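Local coordinates for endo-beta-1,4-glucanase (cellulase B) (Bacillus halodurans, PDB 4V2X), which probably hydrolyses beta-1,4-glucan chains as a family 5 glycoside hydrolase built from a catalytic, an Ig-like and a CBM46 module, at residues 277-285 against 522-530; 385-393 against 408-416. One frame throughout, in Å; residues are numbered along the deposited sequence. Where two conformers were deposited one is given.

Interaction 1 (277-285 against 522-530); sequences WPFSVNIAG and QDWTSFKEF
Asn282 O receives the backbone N-H of Phe530 at 3.0 Å, N to O; the CA-H of Glu529 also points at this oxygen. Asn282, with positive phi, is the C-prime residue of the Schellman motif that ends helix 277-281, and its carbonyl faces 522-530. A second backbone bond runs from Ala284 N to Phe527 O (3.2 Å). Beyond it, Gly285 CA lies over one face of the Phe527 ring in a CH-pi contact, 3.8 Å from the centroid. Ile283 holds CG1 opposite its backbone N (chi1 -167°), 3.5 Å from Phe527 O, and extends (chi2 173°) to bring CD1 across Gln522 at about a right angle, 3.7 Å from its CG and against Glu529 CB. The indoles meet at their rims, Trp277 CZ3 to Trp524 CZ2 at 3.6 Å. Trp524 NE1 donates to Gln522 OE1 (2.7 Å), which helps to fix the indole's rotation. Thr525 OG1 accepts from Phe527 N in an ST turn and rests 3.3 Å from Ala284 CA, while CG2 lies over a face of Trp524; a glycine here would probably leave the Phe527 N-H without its acceptor and open a gap between Ala284 and the indole. Lys327 NZ salt-bridges Glu529 OE2 and bonds to the carbonyls of Val281 and Phe530, spanning both segments. The contact joins the catalytic barrel, just after strand 267-273, to the CBM46 loop between strands 506-513 and 534-537.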
ATOM      1  N   TRP A 277      16.585  22.249  -7.028  1.00 11.16           N
ATOM      2  CA  TRP A 277      16.066  22.663  -8.327  1.00 11.60           C
ATOM      3  C   TRP A 277      16.523  24.058  -8.790  1.00 11.12           C
ATOM      4  O   TRP A 277      17.026  24.202  -9.907  1.00 11.29           O
ATOM      5  CB  TRP A 277      14.538  22.509  -8.398  1.00 12.86           C
ATOM      6  CG  TRP A 277      14.020  22.963  -9.695  1.00 13.25           C
ATOM      7  CD1 TRP A 277      14.117  22.314 -10.904  1.00 14.07           C
ATOM      8  CD2 TRP A 277      13.355  24.194  -9.954  1.00 14.23           C
ATOM      9  NE1 TRP A 277      13.553  23.080 -11.890  1.00 15.11           N
ATOM     10  CE2 TRP A 277      13.075  24.237 -11.335  1.00 14.82           C
ATOM     11  CE3 TRP A 277      12.966  25.272  -9.152  1.00 14.84           C
ATOM     12  CZ2 TRP A 277      12.410  25.310 -11.927  1.00 15.77           C
ATOM     13  CZ3 TRP A 277      12.311  26.330  -9.740  1.00 15.88           C
ATOM     14  CH2 TRP A 277      12.045  26.346 -11.111  1.00 16.16           C
ATOM     15  N   PRO A 278      16.369  25.087  -7.940  1.00 11.49           N
ATOM     16  CA  PRO A 278      16.746  26.422  -8.425  1.00 11.45           C
ATOM     17  C   PRO A 278      18.218  26.568  -8.797  1.00 11.15           C
ATOM     18  O   PRO A 278      18.539  27.262  -9.768  1.00 11.20           O
ATOM     19  CB  PRO A 278      16.398  27.342  -7.249  1.00 11.74           C
ATOM     20  CG  PRO A 278      15.366  26.600  -6.480  1.00 12.36           C
ATOM     21  CD  PRO A 278      15.692  25.146  -6.633  1.00 11.92           C
ATOM     22  N   PHE A 279      19.101  25.944  -8.021  1.00 10.53           N
ATOM     23  CA  PHE A 279      20.516  25.951  -8.361  1.00 10.28           C
ATOM     24  C   PHE A 279      20.748  25.173  -9.651  1.00 10.48           C
ATOM     25  O   PHE A 279      21.492  25.611 -10.528  1.00 10.06           O
ATOM     26  CB  PHE A 279      21.363  25.342  -7.239  1.00 10.55           C
ATOM     27  CG  PHE A 279      22.798  25.138  -7.620  1.00 10.29           C
ATOM     28  CD1 PHE A 279      23.646  26.227  -7.801  1.00 11.03           C
ATOM     29  CD2 PHE A 279      23.311  23.860  -7.816  1.00 10.48           C
ATOM     30  CE1 PHE A 279      24.970  26.042  -8.166  1.00 11.08           C
ATOM     31  CE2 PHE A 279      24.635  23.672  -8.181  1.00 10.30           C
ATOM     32  CZ  PHE A 279      25.467  24.763  -8.360  1.00 10.80           C
ATOM     33  N   SER A 280      20.076  24.032  -9.768  1.00 10.76           N
ATOM     34  CA  SER A 280      20.313  23.105 -10.869  1.00 11.21           C
ATOM     35  C   SER A 280      19.963  23.690 -12.237  1.00 11.39           C
ATOM     36  O   SER A 280      20.564  23.301 -13.232  1.00 12.58           O
ATOM     37  CB  SER A 280      19.539  21.805 -10.639  1.00 12.24           C
ATOM     38  OG  SER A 280      18.164  21.968 -10.923  1.00 13.85           O
ATOM     39  N   VAL A 281      19.001  24.617 -12.284  1.00 11.79           N
ATOM     40  CA  VAL A 281      18.623  25.273 -13.534  1.00 12.25           C
ATOM     41  C   VAL A 281      19.055  26.739 -13.625  1.00 11.69           C
ATOM     42  O   VAL A 281      18.940  27.342 -14.691  1.00 12.63           O
ATOM     43  CB  VAL A 281      17.103  25.164 -13.825  1.00 12.23           C
ATOM     44  CG1 VAL A 281      16.674  23.699 -13.871  1.00 12.72           C
ATOM     45  CG2 VAL A 281      16.266  25.970 -12.828  1.00 12.59           C
ATOM     46  N   ASN A 282      19.579  27.284 -12.528  1.00 10.64           N
ATOM     47  CA  ASN A 282      19.970  28.694 -12.418  1.00 10.71           C
ATOM     48  C   ASN A 282      18.785  29.640 -12.553  1.00 10.40           C
ATOM     49  O   ASN A 282      18.600  30.302 -13.574  1.00 11.25           O
ATOM     50  CB  ASN A 282      21.089  29.071 -13.395  1.00 10.84           C
ATOM     51  CG  ASN A 282      21.722  30.408 -13.063  1.00 11.74           C
ATOM     52  OD1 ASN A 282      21.182  31.202 -12.286  1.00 12.26           O
ATOM     53  ND2 ASN A 282      22.872  30.671 -13.657  1.00 13.17           N
ATOM     54  N   ILE A 283      18.003  29.703 -11.482  1.00 11.17           N
ATOM     55  CA  ILE A 283      16.833  30.561 -11.393  1.00 11.33           C
ATOM     56  C   ILE A 283      16.759  31.030  -9.936  1.00 11.12           C
ATOM     57  O   ILE A 283      17.424  30.471  -9.060  1.00 10.60           O
ATOM     58  CB  ILE A 283      15.557  29.784 -11.812  1.00 11.30           C
ATOM     59  CG1 ILE A 283      14.364  30.715 -12.050  1.00 11.70           C
ATOM     60  CG2 ILE A 283      15.207  28.715 -10.785  1.00 11.80           C
ATOM     61  CD1 ILE A 283      13.164  29.982 -12.635  1.00 11.64           C
ATOM     62  N   ALA A 284      15.996  32.087  -9.695  1.00 11.06           N
ATOM     63  CA  ALA A 284      15.695  32.562  -8.342  1.00 12.01           C
ATOM     64  C   ALA A 284      16.919  33.070  -7.563  1.00 12.08           C
ATOM     65  O   ALA A 284      16.856  33.233  -6.338  1.00 12.75           O
ATOM     66  CB  ALA A 284      14.952  31.485  -7.547  1.00 11.70           C
ATOM     67  N   GLY A 285      18.011  33.342  -8.273  1.00 12.15           N
ATOM     68  CA  GLY A 285      19.213  33.900  -7.662  1.00 12.53           C
ATOM     69  C   GLY A 285      20.223  32.885  -7.177  1.00 12.32           C
ATOM     70  O   GLY A 285      21.248  33.277  -6.594  1.00 13.32           O
ATOM     71  N   GLN A 522       7.985  32.167 -14.307  1.00 15.09           N
ATOM     72  CA  GLN A 522       8.253  31.845 -12.905  1.00 15.68           C
ATOM     73  C   GLN A 522       8.321  33.127 -12.077  1.00 15.54           C
ATOM     74  O   GLN A 522       9.356  33.467 -11.499  1.00 14.93           O
ATOM     75  CB  GLN A 522       9.542  31.026 -12.784  1.00 16.45           C
ATOM     76  CG  GLN A 522       9.555  29.745 -13.616  1.00 17.44           C
ATOM     77  CD  GLN A 522       8.585  28.681 -13.135  1.00 20.03           C
ATOM     78  OE1 GLN A 522       8.213  28.634 -11.965  1.00 20.23           O
ATOM     79  NE2 GLN A 522       8.186  27.798 -14.045  1.00 23.80           N
ATOM     80  N   ASP A 523       7.196  33.833 -12.032  1.00 14.83           N
ATOM     81  CA  ASP A 523       7.160  35.189 -11.486  1.00 14.89           C
ATOM     82  C   ASP A 523       7.043  35.257  -9.961  1.00 14.61           C
ATOM     83  O   ASP A 523       6.838  36.328  -9.387  1.00 14.70           O
ATOM     84  CB  ASP A 523       6.075  36.028 -12.192  1.00 16.25           C
ATOM     85  CG  ASP A 523       4.659  35.602 -11.863  1.00 18.10           C
ATOM     86  OD1 ASP A 523       4.423  34.800 -10.936  1.00 17.57           O
ATOM     87  OD2 ASP A 523       3.751  36.112 -12.549  1.00 20.21           O
ATOM     88  N   TRP A 524       7.197  34.106  -9.310  1.00 14.32           N
ATOM     89  CA  TRP A 524       7.411  34.042  -7.864  1.00 14.75           C
ATOM     90  C   TRP A 524       8.807  34.575  -7.471  1.00 14.30           C
ATOM     91  O   TRP A 524       9.072  34.840  -6.299  1.00 15.22           O
ATOM     92  CB  TRP A 524       7.202  32.615  -7.337  1.00 15.47           C
ATOM     93  CG  TRP A 524       7.925  31.583  -8.116  1.00 15.90           C
ATOM     94  CD1 TRP A 524       7.457  30.901  -9.203  1.00 16.58           C
ATOM     95  CD2 TRP A 524       9.258  31.120  -7.898  1.00 15.99           C
ATOM     96  NE1 TRP A 524       8.410  30.043  -9.671  1.00 16.38           N
ATOM     97  CE2 TRP A 524       9.527  30.150  -8.885  1.00 16.42           C
ATOM     98  CE3 TRP A 524      10.245  31.413  -6.952  1.00 16.71           C
ATOM     99  CZ2 TRP A 524      10.745  29.488  -8.966  1.00 17.29           C
ATOM    100  CZ3 TRP A 524      11.460  30.751  -7.034  1.00 16.62           C
ATOM    101  CH2 TRP A 524      11.698  29.798  -8.029  1.00 16.89           C
ATOM    102  N   THR A 525       9.682  34.755  -8.456  1.00 13.06           N
ATOM    103  CA  THR A 525      10.991  35.358  -8.237  1.00 12.75           C
ATOM    104  C   THR A 525      11.304  36.389  -9.315  1.00 12.41           C
ATOM    105  O   THR A 525      10.868  36.262 -10.462  1.00 12.97           O
ATOM    106  CB  THR A 525      12.110  34.289  -8.202  1.00 12.46           C
ATOM    107  OG1 THR A 525      13.382  34.923  -8.007  1.00 12.59           O
ATOM    108  CG2 THR A 525      12.148  33.462  -9.490  1.00 12.06           C
ATOM    109  N   SER A 526      12.074  37.410  -8.943  1.00 12.05           N
ATOM    110  CA  SER A 526      12.586  38.376  -9.902  1.00 11.58           C
ATOM    111  C   SER A 526      13.720  37.817 -10.761  1.00 11.22           C
ATOM    112  O   SER A 526      13.971  38.345 -11.828  1.00 10.97           O
ATOM    113  CB  SER A 526      13.106  39.615  -9.168  1.00 13.10           C
ATOM    114  OG  SER A 526      14.180  39.260  -8.311  1.00 13.79           O
ATOM    115  N   PHE A 527      14.417  36.784 -10.279  1.00 10.86           N
ATOM    116  CA  PHE A 527      15.578  36.245 -10.994  1.00 11.28           C
ATOM    117  C   PHE A 527      15.124  35.229 -12.025  1.00 11.32           C
ATOM    118  O   PHE A 527      14.607  34.168 -11.667  1.00 11.26           O
ATOM    119  CB  PHE A 527      16.550  35.562 -10.037  1.00 11.53           C
ATOM    120  CG  PHE A 527      17.285  36.509  -9.140  1.00 11.80           C
ATOM    121  CD1 PHE A 527      18.493  37.052  -9.539  1.00 12.21           C
ATOM    122  CD2 PHE A 527      16.776  36.852  -7.898  1.00 12.72           C
ATOM    123  CE1 PHE A 527      19.189  37.918  -8.714  1.00 13.00           C
ATOM    124  CE2 PHE A 527      17.470  37.722  -7.072  1.00 13.38           C
ATOM    125  CZ  PHE A 527      18.673  38.256  -7.488  1.00 13.35           C
ATOM    126  N   LYS A 528      15.310  35.564 -13.292  1.00 11.41           N
ATOM    127  CA  LYS A 528      14.869  34.704 -14.391  1.00 11.89           C
ATOM    128  C   LYS A 528      15.826  33.534 -14.616  1.00 12.72           C
ATOM    129  O   LYS A 528      16.961  33.519 -14.118  1.00 12.31           O
ATOM    130  CB  LYS A 528      14.717  35.511 -15.684  1.00 12.30           C
ATOM    131  CG  LYS A 528      13.754  36.687 -15.595  1.00 12.26           C
ATOM    132  CD  LYS A 528      12.339  36.277 -15.193  1.00 12.49           C
ATOM    133  CE  LYS A 528      12.048  36.506 -13.715  1.00 12.58           C
ATOM    134  NZ  LYS A 528      10.661  36.104 -13.336  1.00 12.89           N
ATOM    135  N   GLU A 529      15.350  32.550 -15.368  1.00 12.61           N
ATOM    136  CA  GLU A 529      16.082  31.315 -15.584  1.00 12.92           C
ATOM    137  C   GLU A 529      17.117  31.454 -16.708  1.00 12.83           C
ATOM    138  O   GLU A 529      16.778  31.782 -17.845  1.00 12.74           O
ATOM    139  CB  GLU A 529      15.105  30.185 -15.894  1.00 13.04           C
ATOM    140  CG  GLU A 529      15.809  28.866 -16.160  1.00 14.06           C
ATOM    141  CD  GLU A 529      14.877  27.703 -16.396  1.00 14.69           C
ATOM    142  OE1 GLU A 529      13.666  27.820 -16.120  1.00 16.43           O
ATOM    143  OE2 GLU A 529      15.373  26.663 -16.867  1.00 15.03           O
ATOM    144  N   PHE A 530      18.380  31.167 -16.392  1.00 12.79           N
ATOM    145  CA  PHE A 530      19.483  31.295 -17.342  1.00 12.87           C
ATOM    146  C   PHE A 530      19.252  30.342 -18.515  1.00 14.41           C
ATOM    147  O   PHE A 530      18.945  29.169 -18.312  1.00 14.98           O
ATOM    148  CB  PHE A 530      20.812  30.964 -16.645  1.00 13.28           C
ATOM    149  CG  PHE A 530      22.040  31.371 -17.419  1.00 13.36           C
ATOM    150  CD1 PHE A 530      22.454  30.656 -18.540  1.00 13.97           C
ATOM    151  CD2 PHE A 530      22.806  32.454 -17.003  1.00 14.14           C
ATOM    152  CE1 PHE A 530      23.591  31.024 -19.238  1.00 14.13           C
ATOM    153  CE2 PHE A 530      23.948  32.825 -17.697  1.00 14.04           C
ATOM    154  CZ  PHE A 530      24.343  32.113 -18.816  1.00 14.69           C
TER
HETATM  155  O   HOH W   1      19.604  33.091 -14.058  1.00 17.48           O

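Interaction 2 (385-393 against 408-416); sequences EGRSSVAES and TVSLQLHGN
Residues 390-391 and 408-412 run antiparallel, Val390 and Gln412 forming a hydrogen-bonded pair and Ala391 and Leu411 a non-hydrogen-bonded one with CA atoms 4.1 Å apart. This is the edge of a four-stranded antiparallel sheet in the Ig-like module, strand 390-391 being outermost within the chain. Val390 N donates to Gln412 O, Gln412 N to Val390 O (2.7 Å), and Glu392 N to Ser410 O. Past the strand, a type I' turn from Leu413 to Asn416 folds back against the linker that follows helix 374-385.

There His414 carries the contact. Its ND1 donates to Ser388 O at 2.8 Å, the oxygen 6° out of the ring plane, and this straight bond fixes the ring's rotation. The Arg387 guanidinium lies flat on one face, centres 3.6 Å apart and planes at 14°; a bend at chi3 (71°) lays it there, and a salt bridge from NH2 to Glu342 of helix 334-350 holds it from the catalytic module. Gln412 O sits over the opposite face of the imidazole, and Val390 CG2 touches CE1. Asn416 ND2 reaches both Arg387 O (3.1 Å) and Ser389 OG, tying the turn to the linker at two points. Ser389 OG in turn donates to Leu413 O, which Asn416 N approaches from the other face of the carbonyl. Ala391 CB packs against Leu411 CD2, on the side of the sheet where Phe475 of strand 473-480 meets Ala391. At the far end the Glu392 side chain, extended beyond CG, brings OE1 to Ser410 N at 2.8 Å, met on the anti side of the carboxylate, and OE1 takes a further bond from a water at 2.6 Å.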
ATOM      1  N   GLU A 385      37.971   8.943  -5.078  1.00 16.65           N
ATOM      2  CA  GLU A 385      38.961   8.554  -4.083  1.00 18.11           C
ATOM      3  C   GLU A 385      38.875   9.350  -2.782  1.00 16.60           C
ATOM      4  O   GLU A 385      39.223   8.839  -1.728  1.00 18.03           O
ATOM      5  CB  GLU A 385      40.365   8.711  -4.670  1.00 21.15           C
ATOM      6  CG  GLU A 385      40.582   7.964  -5.977  1.00 26.08           C
ATOM      7  CD  GLU A 385      40.235   6.492  -5.891  1.00 31.92           C
ATOM      8  OE1 GLU A 385      40.428   5.888  -4.812  1.00 39.63           O
ATOM      9  OE2 GLU A 385      39.776   5.931  -6.908  1.00 39.76           O
ATOM     10  N   GLY A 386      38.452  10.606  -2.845  1.00 15.72           N
ATOM     11  CA  GLY A 386      38.446  11.426  -1.641  1.00 14.71           C
ATOM     12  C   GLY A 386      38.167  12.873  -1.960  1.00 14.26           C
ATOM     13  O   GLY A 386      37.927  13.222  -3.111  1.00 13.40           O
ATOM     14  N   ARG A 387      38.200  13.716  -0.939  1.00 14.00           N
ATOM     15  CA  ARG A 387      37.776  15.099  -1.098  1.00 13.52           C
ATOM     16  C   ARG A 387      38.845  15.961  -1.734  1.00 13.39           C
ATOM     17  O   ARG A 387      40.045  15.738  -1.550  1.00 13.53           O
ATOM     18  CB  ARG A 387      37.367  15.707   0.239  1.00 14.06           C
ATOM     19  CG  ARG A 387      36.212  14.969   0.903  1.00 14.48           C
ATOM     20  CD  ARG A 387      35.388  15.909   1.769  1.00 15.04           C
ATOM     21  NE  ARG A 387      34.610  16.860   0.976  1.00 14.21           N
ATOM     22  CZ  ARG A 387      33.691  17.687   1.472  1.00 15.46           C
ATOM     23  NH1 ARG A 387      33.422  17.710   2.778  1.00 16.56           N
ATOM     24  NH2 ARG A 387      33.031  18.505   0.664  1.00 14.71           N
ATOM     25  N   SER A 388      38.387  16.947  -2.491  1.00 12.25           N
ATOM     26  CA  SER A 388      39.260  17.962  -3.058  1.00 12.20           C
ATOM     27  C   SER A 388      39.002  19.297  -2.373  1.00 12.47           C
ATOM     28  O   SER A 388      37.867  19.623  -1.982  1.00 12.60           O
ATOM     29  CB  SER A 388      39.031  18.100  -4.557  1.00 12.59           C
ATOM     30  OG  SER A 388      39.382  16.918  -5.258  1.00 12.18           O
ATOM     31  N   SER A 389      40.058  20.083  -2.252  1.00 11.74           N
ATOM     32  CA  SER A 389      39.963  21.416  -1.700  1.00 11.83           C
ATOM     33  C   SER A 389      39.377  22.314  -2.769  1.00 11.73           C
ATOM     34  O   SER A 389      39.691  22.170  -3.959  1.00 12.79           O
ATOM     35  CB  SER A 389      41.346  21.914  -1.302  1.00 12.08           C
ATOM     36  OG  SER A 389      41.937  21.003  -0.389  1.00 12.42           O
ATOM     37  N   VAL A 390      38.520  23.232  -2.346  1.00 11.67           N
ATOM     38  CA  VAL A 390      37.856  24.149  -3.266  1.00 12.00           C
ATOM     39  C   VAL A 390      37.982  25.560  -2.715  1.00 12.02           C
ATOM     40  O   VAL A 390      38.622  25.773  -1.684  1.00 12.99           O
ATOM     41  CB  VAL A 390      36.381  23.747  -3.485  1.00 12.11           C
ATOM     42  CG1 VAL A 390      36.303  22.351  -4.084  1.00 12.72           C
ATOM     43  CG2 VAL A 390      35.588  23.796  -2.185  1.00 12.24           C
ATOM     44  N   ALA A 391      37.384  26.529  -3.394  1.00 11.95           N
ATOM     45  CA  ALA A 391      37.482  27.918  -2.961  1.00 11.95           C
ATOM     46  C   ALA A 391      36.183  28.662  -3.217  1.00 12.55           C
ATOM     47  O   ALA A 391      35.294  28.162  -3.913  1.00 13.08           O
ATOM     48  CB  ALA A 391      38.648  28.606  -3.664  1.00 12.24           C
ATOM     49  N   GLU A 392      36.080  29.852  -2.634  1.00 13.18           N
ATOM     50  CA  GLU A 392      34.892  30.687  -2.787  1.00 14.08           C
ATOM     51  C   GLU A 392      34.510  30.889  -4.252  1.00 13.51           C
ATOM     52  O   GLU A 392      33.326  30.963  -4.584  1.00 13.80           O
ATOM     53  CB  GLU A 392      35.079  32.038  -2.086  1.00 15.79           C
ATOM     54  CG  GLU A 392      36.193  32.901  -2.645  1.00 18.06           C
ATOM     55  CD  GLU A 392      36.291  34.240  -1.944  1.00 19.93           C
ATOM     56  OE1 GLU A 392      36.895  34.295  -0.854  1.00 21.28           O
ATOM     57  OE2 GLU A 392      35.769  35.234  -2.487  1.00 23.13           O
ATOM     58  N   SER A 393      35.519  30.982  -5.117  1.00 12.40           N
ATOM     59  CA  SER A 393      35.312  31.126  -6.555  0.50 11.85           C
ATOM     60  C   SER A 393      36.469  30.490  -7.317  1.00 11.81           C
ATOM     61  O   SER A 393      37.533  30.254  -6.755  1.00 12.38           O
ATOM     62  CB  SER A 393      35.213  32.608  -6.946  0.50 11.69           C
ATOM     63  OG  SER A 393      34.147  33.270  -6.279  0.50 10.84           O
ATOM     64  N   THR A 408      42.879  38.135  -1.889  1.00 18.30           N
ATOM     65  CA  THR A 408      42.704  37.144  -0.834  1.00 19.98           C
ATOM     66  C   THR A 408      41.396  36.398  -1.064  1.00 19.75           C
ATOM     67  O   THR A 408      40.338  37.010  -1.223  1.00 21.91           O
ATOM     68  CB  THR A 408      42.742  37.780   0.567  1.00 21.89           C
ATOM     69  OG1 THR A 408      44.028  38.375   0.775  1.00 22.57           O
ATOM     70  CG2 THR A 408      42.508  36.725   1.642  1.00 22.21           C
ATOM     71  N   VAL A 409      41.484  35.073  -1.092  1.00 18.98           N
ATOM     72  CA  VAL A 409      40.328  34.218  -1.320  1.00 18.70           C
ATOM     73  C   VAL A 409      40.254  33.157  -0.228  1.00 18.41           C
ATOM     74  O   VAL A 409      41.285  32.711   0.289  1.00 19.06           O
ATOM     75  CB  VAL A 409      40.368  33.535  -2.712  1.00 19.20           C
ATOM     76  CG1 VAL A 409      40.144  34.559  -3.818  1.00 20.56           C
ATOM     77  CG2 VAL A 409      41.680  32.795  -2.945  1.00 20.02           C
ATOM     78  N   SER A 410      39.032  32.768   0.116  1.00 16.79           N
ATOM     79  CA  SER A 410      38.792  31.720   1.099  1.00 17.16           C
ATOM     80  C   SER A 410      38.801  30.361   0.420  1.00 16.43           C
ATOM     81  O   SER A 410      38.107  30.160  -0.572  1.00 14.71           O
ATOM     82  CB  SER A 410      37.451  31.931   1.799  1.00 19.16           C
ATOM     83  OG  SER A 410      37.516  33.058   2.657  1.00 23.14           O
ATOM     84  N   LEU A 411      39.599  29.448   0.970  1.00 15.97           N
ATOM     85  CA  LEU A 411      39.628  28.069   0.552  1.00 16.63           C
ATOM     86  C   LEU A 411      38.787  27.247   1.505  1.00 16.38           C
ATOM     87  O   LEU A 411      38.609  27.605   2.664  1.00 16.92           O
ATOM     88  CB  LEU A 411      41.058  27.518   0.604  1.00 16.26           C
ATOM     89  CG  LEU A 411      42.153  28.232  -0.184  1.00 17.03           C
ATOM     90  CD1 LEU A 411      43.472  27.490   0.002  1.00 16.67           C
ATOM     91  CD2 LEU A 411      41.788  28.354  -1.659  1.00 17.23           C
ATOM     92  N   GLN A 412      38.257  26.146   0.997  1.00 15.40           N
ATOM     93  CA  GLN A 412      37.665  25.118   1.833  0.50 15.67           C
ATOM     94  C   GLN A 412      38.559  23.893   1.662  1.00 15.60           C
ATOM     95  O   GLN A 412      38.458  23.172   0.664  1.00 14.84           O
ATOM     96  CB  GLN A 412      36.218  24.856   1.416  0.50 16.39           C
ATOM     97  CG  GLN A 412      35.262  26.007   1.728  0.50 17.13           C
ATOM     98  CD  GLN A 412      35.336  27.159   0.738  0.50 17.26           C
ATOM     99  OE1 GLN A 412      35.254  26.963  -0.476  0.50 17.20           O
ATOM    100  NE2 GLN A 412      35.469  28.379   1.257  0.50 18.05           N
ATOM    101  N   LEU A 413      39.457  23.683   2.622  1.00 15.60           N
ATOM    102  CA  LEU A 413      40.510  22.681   2.475  1.00 15.54           C
ATOM    103  C   LEU A 413      40.007  21.241   2.486  1.00 15.09           C
ATOM    104  O   LEU A 413      40.633  20.367   1.877  1.00 14.86           O
ATOM    105  CB  LEU A 413      41.603  22.886   3.534  1.00 16.16           C
ATOM    106  CG  LEU A 413      42.471  24.132   3.316  1.00 17.00           C
ATOM    107  CD1 LEU A 413      43.374  24.373   4.516  1.00 18.42           C
ATOM    108  CD2 LEU A 413      43.287  24.029   2.032  1.00 16.56           C
ATOM    109  N   HIS A 414      38.883  20.987   3.158  1.00 15.60           N
ATOM    110  CA  HIS A 414      38.278  19.651   3.178  1.00 16.47           C
ATOM    111  C   HIS A 414      39.284  18.592   3.642  1.00 17.13           C
ATOM    112  O   HIS A 414      39.312  17.471   3.126  1.00 17.85           O
ATOM    113  CB  HIS A 414      37.705  19.275   1.795  1.00 15.79           C
ATOM    114  CG  HIS A 414      36.500  20.066   1.393  1.00 16.05           C
ATOM    115  ND1 HIS A 414      36.173  20.306   0.076  1.00 15.33           N
ATOM    116  CD2 HIS A 414      35.538  20.666   2.135  1.00 16.66           C
ATOM    117  CE1 HIS A 414      35.065  21.024   0.024  1.00 15.71           C
ATOM    118  NE2 HIS A 414      34.663  21.259   1.260  1.00 16.21           N
ATOM    119  N   GLY A 415      40.122  18.959   4.607  1.00 17.22           N
ATOM    120  CA  GLY A 415      41.088  18.022   5.190  1.00 17.97           C
ATOM    121  C   GLY A 415      42.427  17.907   4.486  1.00 17.52           C
ATOM    122  O   GLY A 415      43.289  17.136   4.917  1.00 16.73           O
ATOM    123  N   ASN A 416      42.625  18.673   3.412  1.00 15.81           N
ATOM    124  CA  ASN A 416      43.883  18.654   2.679  1.00 16.01           C
ATOM    125  C   ASN A 416      44.780  19.806   3.077  1.00 16.59           C
ATOM    126  O   ASN A 416      44.370  20.696   3.823  1.00 18.84           O
ATOM    127  CB  ASN A 416      43.628  18.713   1.180  1.00 14.98           C
ATOM    128  CG  ASN A 416      42.695  17.619   0.709  1.00 14.57           C
ATOM    129  OD1 ASN A 416      42.718  16.496   1.225  1.00 14.17           O
ATOM    130  ND2 ASN A 416      41.864  17.940  -0.276  1.00 13.13           N
TER
HETATM  131  O   HOH W   2      41.273  14.238   0.254  1.00 26.56           O
HETATM  132  O   HOH W   3      37.433  36.598   0.307  1.00 39.49           O

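Both contacts join parts of the three-module chain, and both are partly buried, without a contact between them: their centres lie 27 Å apart, and interaction 2 is nested within the chain loop that interaction 1 closes. Interaction 1 links modules far apart in sequence through irregular backbone, and its two main-chain bonds are joined by aromatic rims, a CH-pi contact and a lysine of the catalytic module. Interaction 2 is short-range and sheet-based: its regular strand bonds continue into a polar network of histidine, asparagine and serine at the passage from the catalytic module to the Ig-like one. In each, a basic or acidic residue of the catalytic module, Lys327 or Glu342, completes the charge pairing.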